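Local coordinates for protein geranylgeranyl pyrophosphate synthase (Corynebacterium glutamicum, PDB 3LK5) that probably acts as a magnesium-dependent prenyltransferase of the FPP/GGPP synthase family, joining allylic and homoallylic diphosphates in isoprenoid biosynthesis, at residues F11-L16 with W71-L75; L288-A293 with T327-V333. Residues are numbered along the deposited sequence.

Contact 1 of 2, residues F11-L16 with W71-L75; sequences FDAHDL and WAGFL
An N-terminal segment without regular secondary structure, Phe11-Leu16, lies against helix 65-78 of this all-alpha prenyl synthase fold through Trp71-Leu75, mainly by apolar and aromatic contacts. The helical segment is regular, with Leu75 N bonded to Trp71 O at 2.9 Å; the incoming chain is held in an Asx turn, His14 N donating to Asp12 OD1 at 3.3 Å. In register, the CA atoms of His14 and Leu75 are 6.5 Å apart, those of Leu16 and Ala72 6.6 Å. Trp71, with the largest buried area, extends its indole from a t chi1 rotamer; its six-membered ring lies at 30° to the Phe11 ring, centroids 5.4 Å apart, slid so far that the rings barely overlap, although Phe11 CZ reaches Trp71 CZ2 at 3.4 Å. Phe21 stacks on the same tryptophan. Leu16, buried, with chi1 t and chi2 p, touches Trp71, Ala72 and Leu75: its CD1 is 3.6 Å from Trp71 CD1. Leu16 N bonds to Glu356 of helix 355-369, a helix that also touches Ala72 and Leu75. Leu75, in the mt rotamer, packs its CD1 3.8 Å from Leu16 CB, while Leu75 CD2 sits 3.5 Å from Ala13 O. Leu16 CD2 meets Ala72 CB at 3.6 Å.

Contact 2 of 2, residues L288-A293 with T327-V333; sequences LALQRA and TGAEEEV
Two helical segments, 288-293 and 329-333, cross at 134° with axes 9.9 Å apart, the second entered through the turn Thr327-Gly328. Leu288, in the mt rotamer, opens the interface: its CB lies 4.0 Å from Ala329 CB and its CD1 3.9 Å from Val333 CG2. Ala289 marks the closest backbone approach, 5.1 Å between its CA and that of Ala329, and its O touches Thr327 CG2 at 3.4 Å. One helical turn after Leu288, Arg292 (chi1 m, chi2 t) runs its guanidinium to Glu332 OE1, 3.0 Å from both NE and NH2, a salt bridge; NH1 donates to Thr327 O at 3.0 Å. Ala293 CB ends the row, 3.8 Å from Thr327 CG2. Gly328, phi 87°, is the N-cap of helix 329-347, where a CB would clash with Arg292 NH1 and the preceding carbonyl. Thr327 (chi1 p) OG1 bonds to Ile324 O and accepts from Ala329 N at 3.1 Å, the latter an ST turn leading from helix 314-326 into the next helix of this all-alpha fold.

Seen together, the two contacts illustrate how an all-helical chain is tied together at widely separated points. Contact 1 and contact 2 lie on opposite sides of the chain's centre, their centres 40 Å apart and their nearest atoms about 24 Å apart, and they follow one another in series along the sequence. They differ in means: 11-16 with 71-75 relies on apolar and aromatic packing, whereas 288-293 with 327-333 combines apolar packing of Leu288, the alanines and Val333 with a salt bridge and a hydrogen bond to a backbone carbonyl, both from one arginine. Neither includes the magnesium-binding residues Asp108, Asp112 and Asp194, and both lie away from that site. Contact 1 does, however, touch helix 87-111, whose far end carries Asp108.

Contact 1 of 2, residues F11-L16 with W71-L75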
loop_
_atom_site.group_PDB
_atom_site.type_symbol
_atom_site.label_atom_id
_atom_site.label_comp_id
_atom_site.label_asym_id
_atom_site.label_seq_id
_atom_site.Cartn_x
_atom_site.Cartn_y
_atom_site.Cartn_z
ATOM N N PHE A 11 30.973 6.992 -7.430
ATOM C CA PHE A 11 30.527 8.108 -8.261
ATOM C C PHE A 11 30.778 9.425 -7.496
ATOM O O PHE A 11 31.097 9.388 -6.299
ATOM C CB PHE A 11 29.062 7.886 -8.731
ATOM C CG PHE A 11 27.979 8.413 -7.787
ATOM C CD1 PHE A 11 28.136 8.386 -6.403
ATOM C CD2 PHE A 11 26.781 8.908 -8.314
ATOM C CE1 PHE A 11 27.143 8.876 -5.567
ATOM C CE2 PHE A 11 25.772 9.389 -7.481
ATOM C CZ PHE A 11 25.953 9.366 -6.107
ATOM N N ASP A 12 30.678 10.571 -8.175
ATOM C CA ASP A 12 30.906 11.874 -7.524
ATOM C C ASP A 12 29.717 12.245 -6.602
ATOM O O ASP A 12 28.585 12.457 -7.066
ATOM C CB ASP A 12 31.198 12.978 -8.566
ATOM C CG ASP A 12 31.969 14.184 -7.983
ATOM O OD1 ASP A 12 31.739 14.577 -6.815
ATOM O OD2 ASP A 12 32.802 14.761 -8.721
ATOM N N ALA A 13 30.011 12.322 -5.301
ATOM C CA ALA A 13 29.020 12.551 -4.240
ATOM C C ALA A 13 28.607 14.022 -4.042
ATOM O O ALA A 13 27.812 14.325 -3.149
ATOM C CB ALA A 13 29.536 11.970 -2.922
ATOM N N HIS A 14 29.156 14.924 -4.857
ATOM C CA HIS A 14 28.870 16.364 -4.750
ATOM C C HIS A 14 28.343 16.932 -6.061
ATOM O O HIS A 14 27.953 18.110 -6.137
ATOM C CB HIS A 14 30.108 17.147 -4.285
ATOM C CG HIS A 14 30.259 17.215 -2.794
ATOM N ND1 HIS A 14 31.020 16.314 -2.076
ATOM C CD2 HIS A 14 29.743 18.078 -1.885
ATOM C CE1 HIS A 14 30.968 16.619 -0.791
ATOM N NE2 HIS A 14 30.199 17.686 -0.648
ATOM N N ASP A 15 28.320 16.096 -7.095
ATOM C CA ASP A 15 27.832 16.550 -8.390
ATOM C C ASP A 15 26.650 15.712 -8.881
ATOM O O ASP A 15 26.508 14.526 -8.547
ATOM C CB ASP A 15 28.979 16.657 -9.431
ATOM C CG ASP A 15 28.983 15.511 -10.446
ATOM O OD1 ASP A 15 28.848 15.794 -11.656
ATOM O OD2 ASP A 15 29.112 14.334 -10.038
ATOM N N LEU A 16 25.802 16.360 -9.671
ATOM C CA LEU A 16 24.592 15.761 -10.210
ATOM C C LEU A 16 24.832 15.295 -11.650
ATOM O O LEU A 16 25.047 16.116 -12.565
ATOM C CB LEU A 16 23.455 16.789 -10.135
ATOM C CG LEU A 16 22.045 16.426 -10.572
ATOM C CD1 LEU A 16 21.576 15.164 -9.891
ATOM C CD2 LEU A 16 21.123 17.602 -10.247
ATOM N N TRP A 71 17.702 13.133 -5.107
ATOM C CA TRP A 71 19.142 13.320 -5.057
ATOM C C TRP A 71 19.556 14.768 -5.324
ATOM O O TRP A 71 20.387 15.312 -4.624
ATOM C CB TRP A 71 19.816 12.340 -6.042
ATOM C CG TRP A 71 21.330 12.434 -6.127
ATOM C CD1 TRP A 71 22.059 12.683 -7.268
ATOM C CD2 TRP A 71 22.288 12.221 -5.080
ATOM N NE1 TRP A 71 23.400 12.681 -6.980
ATOM C CE2 TRP A 71 23.575 12.389 -5.654
ATOM C CE3 TRP A 71 22.190 11.911 -3.717
ATOM C CZ2 TRP A 71 24.754 12.286 -4.902
ATOM C CZ3 TRP A 71 23.362 11.801 -2.962
ATOM C CH2 TRP A 71 24.634 11.989 -3.571
ATOM N N ALA A 72 18.934 15.386 -6.313
ATOM C CA ALA A 72 19.198 16.791 -6.633
ATOM C C ALA A 72 18.818 17.695 -5.482
ATOM O O ALA A 72 19.516 18.676 -5.217
ATOM C CB ALA A 72 18.436 17.189 -7.882
ATOM N N GLY A 73 17.699 17.405 -4.823
ATOM C CA GLY A 73 17.313 18.179 -3.620
ATOM C C GLY A 73 18.318 18.080 -2.490
ATOM O O GLY A 73 18.648 19.082 -1.815
ATOM N N PHE A 74 18.827 16.875 -2.283
ATOM C CA PHE A 74 19.894 16.649 -1.291
ATOM C C PHE A 74 21.138 17.465 -1.651
ATOM O O PHE A 74 21.699 18.158 -0.794
ATOM C CB PHE A 74 20.228 15.146 -1.214
ATOM C CG PHE A 74 21.367 14.818 -0.281
ATOM C CD1 PHE A 74 21.153 14.709 1.088
ATOM C CD2 PHE A 74 22.658 14.619 -0.790
ATOM C CE1 PHE A 74 22.201 14.421 1.963
ATOM C CE2 PHE A 74 23.719 14.328 0.056
ATOM C CZ PHE A 74 23.494 14.241 1.452
ATOM N N LEU A 75 21.551 17.405 -2.911
ATOM C CA LEU A 75 22.753 18.120 -3.330
ATOM C C LEU A 75 22.543 19.649 -3.256
ATOM O O LEU A 75 23.447 20.373 -2.859
ATOM C CB LEU A 75 23.166 17.727 -4.747
ATOM C CG LEU A 75 23.626 16.273 -4.939
ATOM C CD1 LEU A 75 23.933 16.057 -6.409
ATOM C CD2 LEU A 75 24.836 15.933 -4.051
#

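Contact 2 of 2, residues L288-A293 with T327-V333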
loop_
_atom_site.group_PDB
_atom_site.type_symbol
_atom_site.label_atom_id
_atom_site.label_comp_id
_atom_site.label_asym_id
_atom_site.label_seq_id
_atom_site.Cartn_x
_atom_site.Cartn_y
_atom_site.Cartn_z
ATOM N N LEU A 288 -9.906 21.963 -22.619
ATOM C CA LEU A 288 -9.792 23.146 -23.442
ATOM C C LEU A 288 -10.278 22.890 -24.884
ATOM O O LEU A 288 -10.926 23.776 -25.471
ATOM C CB LEU A 288 -8.361 23.690 -23.435
ATOM C CG LEU A 288 -7.783 24.274 -22.121
ATOM C CD1 LEU A 288 -6.259 24.486 -22.272
ATOM C CD2 LEU A 288 -8.471 25.587 -21.739
ATOM N N ALA A 289 -10.017 21.700 -25.446
ATOM C CA ALA A 289 -10.513 21.396 -26.802
ATOM C C ALA A 289 -12.044 21.416 -26.861
ATOM O O ALA A 289 -12.621 21.870 -27.860
ATOM C CB ALA A 289 -9.978 20.060 -27.308
ATOM N N LEU A 290 -12.689 20.924 -25.802
ATOM C CA LEU A 290 -14.152 20.866 -25.768
ATOM C C LEU A 290 -14.729 22.240 -25.520
ATOM O O LEU A 290 -15.675 22.644 -26.197
ATOM C CB LEU A 290 -14.665 19.841 -24.758
ATOM C CG LEU A 290 -14.407 18.387 -25.154
ATOM C CD1 LEU A 290 -14.619 17.429 -23.943
ATOM C CD2 LEU A 290 -15.279 17.990 -26.346
ATOM N N GLN A 291 -14.130 22.981 -24.593
ATOM C CA GLN A 291 -14.494 24.390 -24.357
ATOM C C GLN A 291 -14.534 25.177 -25.683
ATOM O O GLN A 291 -15.498 25.893 -26.009
ATOM C CB GLN A 291 -13.427 24.990 -23.450
ATOM C CG GLN A 291 -13.772 26.219 -22.668
ATOM C CD GLN A 291 -12.906 26.329 -21.408
ATOM O OE1 GLN A 291 -13.138 25.617 -20.418
ATOM N NE2 GLN A 291 -11.927 27.234 -21.436
ATOM N N ARG A 292 -13.467 25.041 -26.455
ATOM C CA ARG A 292 -13.355 25.754 -27.716
ATOM C C ARG A 292 -14.257 25.209 -28.812
ATOM O O ARG A 292 -14.890 25.985 -29.537
ATOM C CB ARG A 292 -11.901 25.695 -28.180
ATOM C CG ARG A 292 -10.945 26.408 -27.304
ATOM C CD ARG A 292 -9.531 26.052 -27.738
ATOM N NE ARG A 292 -8.632 27.057 -27.228
ATOM C CZ ARG A 292 -8.312 28.156 -27.894
ATOM N NH1 ARG A 292 -8.772 28.359 -29.118
ATOM N NH2 ARG A 292 -7.498 29.032 -27.344
ATOM N N ALA A 293 -14.335 23.887 -28.950
ATOM C CA ALA A 293 -15.098 23.272 -30.045
ATOM C C ALA A 293 -16.585 23.575 -29.919
ATOM O O ALA A 293 -17.287 23.740 -30.949
ATOM C CB ALA A 293 -14.896 21.775 -30.080
ATOM N N THR A 327 -9.120 23.021 -32.916
ATOM C CA THR A 327 -9.690 23.917 -31.903
ATOM C C THR A 327 -8.713 25.025 -31.467
ATOM O O THR A 327 -9.132 26.055 -30.931
ATOM C CB THR A 327 -10.145 23.180 -30.626
ATOM O OG1 THR A 327 -8.992 22.648 -29.972
ATOM C CG2 THR A 327 -11.166 22.039 -30.903
ATOM N N GLY A 328 -7.413 24.828 -31.696
ATOM C CA GLY A 328 -6.421 25.745 -31.130
ATOM C C GLY A 328 -5.954 25.398 -29.708
ATOM O O GLY A 328 -5.084 26.096 -29.145
ATOM N N ALA A 329 -6.512 24.344 -29.114
ATOM C CA ALA A 329 -6.185 24.004 -27.734
ATOM C C ALA A 329 -4.712 23.607 -27.581
ATOM O O ALA A 329 -4.121 23.900 -26.551
ATOM C CB ALA A 329 -7.099 22.889 -27.192
ATOM N N GLU A 330 -4.129 22.950 -28.588
ATOM C CA GLU A 330 -2.714 22.536 -28.492
ATOM C C GLU A 330 -1.780 23.742 -28.253
ATOM O O GLU A 330 -0.917 23.732 -27.348
ATOM C CB GLU A 330 -2.308 21.700 -29.715
ATOM C CG GLU A 330 -0.815 21.282 -29.713
ATOM C CD GLU A 330 -0.443 20.519 -30.946
ATOM O OE1 GLU A 330 -1.157 20.649 -31.997
ATOM O OE2 GLU A 330 0.570 19.797 -30.899
ATOM N N GLU A 331 -1.956 24.811 -29.029
ATOM C CA GLU A 331 -1.196 26.026 -28.775
ATOM C C GLU A 331 -1.435 26.648 -27.415
ATOM O O GLU A 331 -0.511 27.185 -26.821
ATOM C CB GLU A 331 -1.336 27.078 -29.929
ATOM C CG GLU A 331 -2.444 26.850 -30.934
ATOM C CD GLU A 331 -2.201 25.695 -31.892
ATOM O OE1 GLU A 331 -1.128 25.653 -32.543
ATOM O OE2 GLU A 331 -3.104 24.835 -32.007
ATOM N N GLU A 332 -2.666 26.613 -26.906
ATOM C CA GLU A 332 -2.916 27.119 -25.567
ATOM C C GLU A 332 -2.147 26.288 -24.502
ATOM O O GLU A 332 -1.573 26.828 -23.563
ATOM C CB GLU A 332 -4.433 27.099 -25.272
ATOM C CG GLU A 332 -4.806 27.782 -23.972
ATOM C CD GLU A 332 -6.342 28.001 -23.798
ATOM O OE1 GLU A 332 -7.151 27.642 -24.706
ATOM O OE2 GLU A 332 -6.724 28.541 -22.729
ATOM N N VAL A 333 -2.123 24.981 -24.673
ATOM C CA VAL A 333 -1.314 24.151 -23.751
ATOM C C VAL A 333 0.192 24.440 -23.867
ATOM O O VAL A 333 0.888 24.570 -22.838
ATOM C CB VAL A 333 -1.657 22.642 -23.933
ATOM C CG1 VAL A 333 -0.669 21.736 -23.082
ATOM C CG2 VAL A 333 -3.184 22.408 -23.529
#